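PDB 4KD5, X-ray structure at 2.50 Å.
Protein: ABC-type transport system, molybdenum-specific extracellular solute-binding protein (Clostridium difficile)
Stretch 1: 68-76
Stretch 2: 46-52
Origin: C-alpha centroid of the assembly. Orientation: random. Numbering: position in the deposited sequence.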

ATOM      1  N   LYS A  68       7.196 -20.510 -12.130  1.00 49.80           N
ATOM      2  CA  LYS A  68       6.052 -21.256 -12.642  1.00 53.49           C
ATOM      3  C   LYS A  68       5.481 -22.241 -11.626  1.00 63.93           C
ATOM      4  O   LYS A  68       4.266 -22.350 -11.480  1.00 74.95           O
ATOM      5  CB  LYS A  68       6.419 -21.970 -13.950  1.00 59.56           C
ATOM      6  CG  LYS A  68       6.221 -21.109 -15.193  1.00 69.89           C
ATOM      7  CD  LYS A  68       6.866 -21.726 -16.430  1.00 79.91           C
ATOM      8  CE  LYS A  68       6.696 -20.824 -17.645  1.00 85.24           C
ATOM      9  NZ  LYS A  68       7.373 -21.368 -18.857  1.00 89.32           N
ATOM     10  N   VAL A  69       6.363 -22.953 -10.929  1.00 63.80           N
ATOM     11  CA  VAL A  69       5.942 -23.887  -9.890  1.00 61.92           C
ATOM     12  C   VAL A  69       5.253 -23.130  -8.764  1.00 63.33           C
ATOM     13  O   VAL A  69       4.132 -23.460  -8.378  1.00 60.23           O
ATOM     14  CB  VAL A  69       7.127 -24.663  -9.307  1.00 59.34           C
ATOM     15  CG1 VAL A  69       6.645 -25.656  -8.271  1.00 56.96           C
ATOM     16  CG2 VAL A  69       7.882 -25.381 -10.412  1.00 58.93           C
ATOM     17  N   LEU A  70       5.934 -22.110  -8.247  1.00 60.70           N
ATOM     18  CA  LEU A  70       5.400 -21.275  -7.176  1.00 56.64           C
ATOM     19  C   LEU A  70       4.025 -20.697  -7.501  1.00 57.15           C
ATOM     20  O   LEU A  70       3.159 -20.626  -6.633  1.00 60.79           O
ATOM     21  CB  LEU A  70       6.382 -20.151  -6.827  1.00 52.96           C
ATOM     22  CG  LEU A  70       7.655 -20.594  -6.106  1.00 47.82           C
ATOM     23  CD1 LEU A  70       8.598 -19.427  -5.876  1.00 44.38           C
ATOM     24  CD2 LEU A  70       7.295 -21.243  -4.790  1.00 44.40           C
ATOM     25  N   ASP A  71       3.823 -20.297  -8.753  1.00 56.04           N
ATOM     26  CA  ASP A  71       2.540 -19.733  -9.168  1.00 56.92           C
ATOM     27  C   ASP A  71       1.489 -20.833  -9.311  1.00 61.06           C
ATOM     28  O   ASP A  71       0.309 -20.618  -9.034  1.00 68.06           O
ATOM     29  CB  ASP A  71       2.692 -18.949 -10.473  1.00 56.95           C
ATOM     30  CG  ASP A  71       1.529 -18.011 -10.729  1.00 60.77           C
ATOM     31  OD1 ASP A  71       0.907 -17.549  -9.746  1.00 58.23           O
ATOM     32  OD2 ASP A  71       1.242 -17.731 -11.913  1.00 59.67           O
ATOM     33  N   GLU A  72       1.927 -22.017  -9.731  1.00 61.85           N
ATOM     34  CA  GLU A  72       1.054 -23.189  -9.814  1.00 69.36           C
ATOM     35  C   GLU A  72       0.531 -23.571  -8.432  1.00 71.16           C
ATOM     36  O   GLU A  72      -0.613 -24.004  -8.286  1.00 73.95           O
ATOM     37  CB  GLU A  72       1.806 -24.371 -10.441  1.00 80.65           C
ATOM     38  CG  GLU A  72       1.191 -25.741 -10.155  1.00 90.26           C
ATOM     39  CD  GLU A  72       1.897 -26.870 -10.889  1.00 98.17           C
ATOM     40  OE1 GLU A  72       3.145 -26.909 -10.865  1.00102.32           O
ATOM     41  OE2 GLU A  72       1.202 -27.719 -11.490  1.00 99.26           O
ATOM     42  N   GLU A  73       1.377 -23.404  -7.420  1.00 72.02           N
ATOM     43  CA  GLU A  73       1.012 -23.721  -6.046  1.00 71.11           C
ATOM     44  C   GLU A  73       0.431 -22.492  -5.343  1.00 70.96           C
ATOM     45  O   GLU A  73       0.181 -22.516  -4.136  1.00 72.20           O
ATOM     46  CB  GLU A  73       2.230 -24.259  -5.285  1.00 71.83           C
ATOM     47  CG  GLU A  73       2.879 -25.488  -5.925  1.00 79.37           C
ATOM     48  CD  GLU A  73       4.311 -25.708  -5.456  1.00 82.05           C
ATOM     49  OE1 GLU A  73       4.924 -24.747  -4.949  1.00 77.55           O
ATOM     50  OE2 GLU A  73       4.823 -26.839  -5.598  1.00 87.35           O
ATOM     51  N   LYS A  74       0.230 -21.422  -6.111  1.00 68.73           N
ATOM     52  CA  LYS A  74      -0.406 -20.193  -5.623  1.00 67.78           C
ATOM     53  C   LYS A  74       0.304 -19.535  -4.433  1.00 64.33           C
ATOM     54  O   LYS A  74      -0.337 -19.006  -3.525  1.00 72.62           O
ATOM     55  CB  LYS A  74      -1.891 -20.441  -5.319  1.00 71.94           C
ATOM     56  CG  LYS A  74      -2.740 -20.695  -6.565  1.00 73.08           C
ATOM     57  CD  LYS A  74      -4.227 -20.647  -6.243  1.00 73.86           C
ATOM     58  CE  LYS A  74      -5.051 -20.318  -7.478  1.00 78.94           C
ATOM     59  NZ  LYS A  74      -4.589 -19.051  -8.113  1.00 75.84           N
ATOM     60  N   LEU A  75       1.633 -19.551  -4.464  1.00 49.94           N
ATOM     61  CA  LEU A  75       2.435 -18.959  -3.403  1.00 44.82           C
ATOM     62  C   LEU A  75       2.907 -17.558  -3.791  1.00 51.85           C
ATOM     63  O   LEU A  75       3.681 -16.930  -3.063  1.00 55.29           O
ATOM     64  CB  LEU A  75       3.629 -19.857  -3.073  1.00 46.55           C
ATOM     65  CG  LEU A  75       3.296 -21.247  -2.527  1.00 49.13           C
ATOM     66  CD1 LEU A  75       4.545 -22.094  -2.378  1.00 47.52           C
ATOM     67  CD2 LEU A  75       2.586 -21.143  -1.194  1.00 49.05           C
ATOM     68  N   LEU A  76       2.424 -17.066  -4.930  1.00 48.66           N
ATOM     69  CA  LEU A  76       2.815 -15.750  -5.427  1.00 41.58           C
ATOM     70  C   LEU A  76       1.616 -14.822  -5.558  1.00 46.74           C
ATOM     71  O   LEU A  76       0.486 -15.278  -5.762  1.00 48.53           O
ATOM     72  CB  LEU A  76       3.501 -15.867  -6.792  1.00 40.15           C
ATOM     73  CG  LEU A  76       4.802 -16.657  -6.892  1.00 40.63           C
ATOM     74  CD1 LEU A  76       5.389 -16.568  -8.291  1.00 47.28           C
ATOM     75  CD2 LEU A  76       5.806 -16.153  -5.884  1.00 38.39           C
TER
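Stretch 2 46-52: LQQQIEQ

Stretch 2, residues 46-52, is helical throughout and runs alongside stretch 1 in nearly the same direction. Its axis makes an angle of 11° with that of helix 68-72, and the two axes come within 10.6 Å, a spacing that leaves room for side chains between them. Stretch 1 keeps helical geometry only through Glu 72. Glu 73 departs from it, and Lys 74 takes up positive phi and psi (58/39), so the chain turns; the backbone hydrogen bond from Leu 75 N to Leu 70 O (2.9 Å) closes this turn, and Leu 75 lies against the neighbouring helix. Two pairs set the register: the CA atoms of Leu 70 and Gln 47 are 7.1 Å apart, those of Leu 75 and Glu 51 7.3 Å.

Leu 70 fills the space between the backbones. Its CA-to-CB bond points sideways, but the m,t rotamer carries the branched end inward, so that CD2 reaches Ile 50 CG2 at 4.0 Å, Gln 47 CG at 3.9 Å and Glu 51 CG at 3.8 Å. The last two contacts use the aliphatic parts of polar residues, which can line an apolar pocket while their ends remain free for polar partners. Leu 75, also m,t, points toward stretch 2; its CB lies 4.3 Å from Ile 50 CG2, and its CD1 packs 3.6 Å from Glu 51 CA. Ile 50, with chi1 m and chi2 t, points toward stretch 1 and offers CG2 to both leucines. Its beta branching puts that methyl on CB, close to its own backbone, where the leucines reach it from the other stretch.

Gln 47 and Glu 51, one helical turn apart, form the polar side of the contact. Gln 47 has chi1 and chi2 both t, whereas Glu 51 has chi1 m and chi2 t; these conformations bring their ends together, and Gln 47 NE2 donates to Glu 51 OE2 at 3.1 Å with a nearly straight angle of 170°. Val 69, with chi1 t, lies against this pair: its CG1 is 3.2 Å from Gln 47 NE2 and 3.6 Å from Glu 51 OE2, a compact methyl beside the amide and carboxylate ends.

Glu 73 reaches the same carboxylate through an m,t side chain. Its OE1 lies 2.8 Å from Glu 51 OE2, a separation at which two charged carboxylates would repel strongly; one of the acid groups probably holds a proton.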

ATOM      1  N   LEU A  46      15.682 -21.785  -2.777  1.00 50.99           N
ATOM      2  CA  LEU A  46      14.898 -20.635  -2.351  1.00 54.05           C
ATOM      3  C   LEU A  46      13.413 -20.892  -2.595  1.00 58.07           C
ATOM      4  O   LEU A  46      12.565 -20.505  -1.792  1.00 60.55           O
ATOM      5  CB  LEU A  46      15.356 -19.376  -3.092  1.00 48.43           C
ATOM      6  CG  LEU A  46      16.813 -18.958  -2.883  1.00 50.29           C
ATOM      7  CD1 LEU A  46      17.187 -17.769  -3.757  1.00 53.04           C
ATOM      8  CD2 LEU A  46      17.071 -18.634  -1.420  1.00 48.58           C
ATOM      9  N   GLN A  47      13.111 -21.556  -3.706  1.00 62.88           N
ATOM     10  CA  GLN A  47      11.746 -21.964  -4.028  1.00 64.76           C
ATOM     11  C   GLN A  47      11.188 -22.896  -2.955  1.00 71.03           C
ATOM     12  O   GLN A  47      10.045 -22.737  -2.518  1.00 73.72           O
ATOM     13  CB  GLN A  47      11.716 -22.662  -5.395  1.00 64.30           C
ATOM     14  CG  GLN A  47      10.397 -23.348  -5.727  1.00 61.90           C
ATOM     15  CD  GLN A  47      10.511 -24.307  -6.900  1.00 66.40           C
ATOM     16  OE1 GLN A  47      11.412 -24.189  -7.730  1.00 68.24           O
ATOM     17  NE2 GLN A  47       9.596 -25.267  -6.971  1.00 55.25           N
ATOM     18  N   GLN A  48      12.006 -23.855  -2.527  1.00 71.40           N
ATOM     19  CA  GLN A  48      11.610 -24.837  -1.519  1.00 76.08           C
ATOM     20  C   GLN A  48      11.255 -24.188  -0.182  1.00 75.88           C
ATOM     21  O   GLN A  48      10.282 -24.577   0.459  1.00 78.82           O
ATOM     22  CB  GLN A  48      12.719 -25.880  -1.334  1.00 79.66           C
ATOM     23  CG  GLN A  48      12.955 -26.752  -2.558  1.00 89.60           C
ATOM     24  CD  GLN A  48      14.398 -27.201  -2.699  1.00100.76           C
ATOM     25  OE1 GLN A  48      14.839 -27.572  -3.787  1.00101.14           O
ATOM     26  NE2 GLN A  48      15.140 -27.169  -1.598  1.00108.00           N
ATOM     27  N   GLN A  49      12.042 -23.199   0.231  1.00 70.44           N
ATOM     28  CA  GLN A  49      11.781 -22.481   1.479  1.00 68.20           C
ATOM     29  C   GLN A  49      10.442 -21.750   1.444  1.00 60.24           C
ATOM     30  O   GLN A  49       9.675 -21.797   2.405  1.00 60.31           O
ATOM     31  CB  GLN A  49      12.914 -21.497   1.787  1.00 66.09           C
ATOM     32  CG  GLN A  49      14.205 -22.158   2.227  1.00 73.07           C
ATOM     33  CD  GLN A  49      14.025 -23.030   3.454  1.00 84.59           C
ATOM     34  OE1 GLN A  49      13.639 -22.550   4.520  1.00 84.15           O
ATOM     35  NE2 GLN A  49      14.296 -24.324   3.306  1.00 89.15           N
ATOM     36  N   ILE A  50      10.175 -21.070   0.335  1.00 52.61           N
ATOM     37  CA  ILE A  50       8.898 -20.398   0.130  1.00 48.28           C
ATOM     38  C   ILE A  50       7.760 -21.423   0.159  1.00 50.86           C
ATOM     39  O   ILE A  50       6.670 -21.143   0.659  1.00 58.30           O
ATOM     40  CB  ILE A  50       8.897 -19.611  -1.201  1.00 49.72           C
ATOM     41  CG1 ILE A  50       9.973 -18.527  -1.170  1.00 41.06           C
ATOM     42  CG2 ILE A  50       7.540 -18.992  -1.477  1.00 44.85           C
ATOM     43  CD1 ILE A  50      10.096 -17.748  -2.460  1.00 42.91           C
ATOM     44  N   GLU A  51       8.029 -22.619  -0.362  1.00 53.55           N
ATOM     45  CA  GLU A  51       7.052 -23.703  -0.353  1.00 56.09           C
ATOM     46  C   GLU A  51       6.835 -24.262   1.051  1.00 60.68           C
ATOM     47  O   GLU A  51       5.772 -24.799   1.344  1.00 59.90           O
ATOM     48  CB  GLU A  51       7.470 -24.823  -1.319  1.00 59.19           C
ATOM     49  CG  GLU A  51       7.337 -24.480  -2.799  1.00 60.00           C
ATOM     50  CD  GLU A  51       8.017 -25.496  -3.709  1.00 68.08           C
ATOM     51  OE1 GLU A  51       9.113 -25.978  -3.355  1.00 70.33           O
ATOM     52  OE2 GLU A  51       7.460 -25.810  -4.782  1.00 70.56           O
ATOM     53  N   GLN A  52       7.848 -24.144   1.908  1.00 65.62           N
ATOM     54  CA  GLN A  52       7.749 -24.601   3.293  1.00 70.96           C
ATOM     55  C   GLN A  52       7.034 -23.565   4.156  1.00 69.86           C
ATOM     56  O   GLN A  52       6.545 -23.879   5.241  1.00 75.09           O
ATOM     57  CB  GLN A  52       9.140 -24.904   3.873  1.00 71.04           C
ATOM     58  CG  GLN A  52       9.846 -26.093   3.226  1.00 82.12           C
ATOM     59  CD  GLN A  52      11.309 -26.212   3.621  1.00 87.86           C
ATOM     60  OE1 GLN A  52      11.748 -25.628   4.612  1.00 90.89           O
ATOM     61  NE2 GLN A  52      12.070 -26.970   2.840  1.00 88.65           N
TER